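Long-range contact in nitrite oxidoreductase subunit B (Kuenenia stuttgartiensis, PDB 7B04), which probably relays electrons through its iron-sulfur clusters as the beta subunit of a complex that converts nitrite to nitrate in an anammox bacterium: residues C35-Q39 and N61-T65. Residues are numbered along the deposited sequence; the frame is centred on the assembly and turned at random.
Sequences CIACQ and NNVET. With SF4 (iron/sulfur cluster), chain B.
The amide of Q39 lies edge-on along the backbone of V63, its NE2 3.3 Å from V63 CB. Q39 belongs to the ferredoxin-type CxxCxxC loop of C35, C38 and C41, which holds a [4Fe-4S] cluster with C262 as the fourth cysteine, whereas V63 sits on strand 62-66, paired antiparallel with strand 169-173. Two hydrogen bonds join loop to strand through this one amide: V63 N gives to Q39 OE1 at 3.2 Å, tilted 18° from the carbonyl plane, and Q39 NE2 gives to V63 O at 2.7 Å. The second bond is nearly straight (167°); V63 O lies in the Q39 amide plane, but NE2 stands above the V63 carbonyl plane. Donor and acceptor of V63 set which way round the amide lies; T42 OG1 gives OE1 a second bond. An alanine here would remove the amide and is likely to leave V63 N and O without these buried partners and the loop less firmly tied to the strand. V63 points toward the loop and splits its methyls between loop and cluster. Its CG1, anti to the backbone N (chi1 -177°), reaches A37 CB and C35 SG, the latter at 4.3 Å, while CG2 touches S4 of the cluster. C35 SG binds the iron FE3 and also accepts a hydrogen bond from A37 N; C38 SG binds FE1. On the far side of the strand, N62 ND2 bonds E64 OE1 from above the carboxylate plane, and E64 OE2 makes a salt bridge to R173. W935 of subunit A packs on Q39. The backbone N of Q39 lies 3.2 Å from cluster S4.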
loop_
_atom_site.group_PDB
_atom_site.type_symbol
_atom_site.label_atom_id
_atom_site.label_comp_id
_atom_site.label_asym_id
_atom_site.label_seq_id
_atom_site.Cartn_x
_atom_site.Cartn_y
_atom_site.Cartn_z
ATOM N N CYS A 35 1.734 -10.992 9.566
ATOM C CA CYS A 35 1.953 -9.644 9.057
ATOM C C CYS A 35 2.001 -9.623 7.533
ATOM O O CYS A 35 2.398 -10.592 6.882
ATOM C CB CYS A 35 3.247 -9.062 9.622
ATOM S SG CYS A 35 3.476 -7.293 9.297
ATOM N N ILE A 36 1.603 -8.485 6.970
ATOM C CA ILE A 36 1.515 -8.290 5.529
ATOM C C ILE A 36 2.362 -7.124 5.045
ATOM O O ILE A 36 2.403 -6.864 3.838
ATOM C CB ILE A 36 0.050 -8.110 5.080
ATOM C CG1 ILE A 36 -0.583 -6.923 5.803
ATOM C CG2 ILE A 36 -0.748 -9.376 5.345
ATOM C CD1 ILE A 36 -2.037 -6.711 5.462
ATOM N N ALA A 37 3.025 -6.405 5.954
ATOM C CA ALA A 37 3.801 -5.204 5.637
ATOM C C ALA A 37 2.950 -4.128 4.971
ATOM O O ALA A 37 3.441 -3.364 4.138
ATOM C CB ALA A 37 5.015 -5.528 4.765
ATOM N N CYS A 38 1.674 -4.037 5.346
ATOM C CA CYS A 38 0.809 -3.023 4.760
ATOM C C CYS A 38 1.142 -1.620 5.246
ATOM O O CYS A 38 0.651 -0.651 4.657
ATOM C CB CYS A 38 -0.658 -3.339 5.060
ATOM S SG CYS A 38 -1.088 -3.289 6.812
ATOM N N GLN A 39 1.959 -1.491 6.296
ATOM C CA GLN A 39 2.344 -0.196 6.860
ATOM C C GLN A 39 1.129 0.646 7.242
ATOM O O GLN A 39 1.196 1.878 7.266
ATOM C CB GLN A 39 3.253 0.583 5.903
ATOM C CG GLN A 39 4.341 -0.253 5.243
ATOM C CD GLN A 39 5.544 -0.476 6.140
ATOM O OE1 GLN A 39 5.782 0.281 7.082
ATOM N NE2 GLN A 39 6.317 -1.513 5.842
ATOM N N ASN A 61 6.644 4.615 13.909
ATOM C CA ASN A 61 6.300 3.212 13.621
ATOM C C ASN A 61 6.735 2.951 12.189
ATOM O O ASN A 61 6.428 3.755 11.341
ATOM C CB ASN A 61 4.823 2.894 13.810
ATOM C CG ASN A 61 4.481 1.465 13.458
ATOM O OD1 ASN A 61 4.367 0.618 14.321
ATOM N ND2 ASN A 61 4.308 1.175 12.188
ATOM N N ASN A 62 7.557 1.929 12.009
ATOM C CA ASN A 62 8.015 1.486 10.681
ATOM C C ASN A 62 7.999 -0.029 10.675
ATOM O O ASN A 62 8.257 -0.590 11.692
ATOM C CB ASN A 62 9.402 2.006 10.317
ATOM C CG ASN A 62 10.540 1.201 10.887
ATOM O OD1 ASN A 62 10.758 1.212 12.075
ATOM N ND2 ASN A 62 11.302 0.538 10.047
ATOM N N VAL A 63 7.623 -0.619 9.551
ATOM C CA VAL A 63 7.696 -2.085 9.342
ATOM C C VAL A 63 8.743 -2.266 8.257
ATOM O O VAL A 63 8.625 -1.663 7.238
ATOM C CB VAL A 63 6.343 -2.678 8.945
ATOM C CG1 VAL A 63 6.424 -4.170 8.806
ATOM C CG2 VAL A 63 5.306 -2.320 9.963
ATOM N N GLU A 64 9.740 -3.079 8.535
ATOM C CA GLU A 64 10.892 -3.261 7.665
ATOM C C GLU A 64 11.008 -4.721 7.250
ATOM O O GLU A 64 10.671 -5.638 8.009
ATOM C CB GLU A 64 12.182 -2.800 8.344
ATOM C CG GLU A 64 12.473 -3.478 9.659
ATOM C CD GLU A 64 13.447 -2.690 10.501
ATOM O OE1 GLU A 64 13.634 -1.485 10.226
ATOM O OE2 GLU A 64 14.034 -3.277 11.431
ATOM N N THR A 65 11.476 -4.921 6.024
ATOM C CA THR A 65 11.639 -6.248 5.438
ATOM C C THR A 65 13.005 -6.807 5.825
ATOM O O THR A 65 14.037 -6.364 5.310
ATOM C CB THR A 65 11.496 -6.185 3.920
ATOM O OG1 THR A 65 10.125 -5.953 3.573
ATOM C CG2 THR A 65 11.970 -7.481 3.291
HETATM FE FE1 SF4 B . 0.097 -4.277 8.476
HETATM FE FE2 SF4 B . 1.502 -2.953 10.418
HETATM FE FE3 SF4 B . 2.091 -5.564 9.839
HETATM FE FE4 SF4 B . -0.252 -4.938 11.110
HETATM S S1 SF4 B . 1.862 -4.639 11.911
HETATM S S2 SF4 B . 0.016 -6.378 9.362
HETATM S S3 SF4 B . -0.757 -2.945 10.118
HETATM S S4 SF4 B . 2.318 -3.768 8.451
#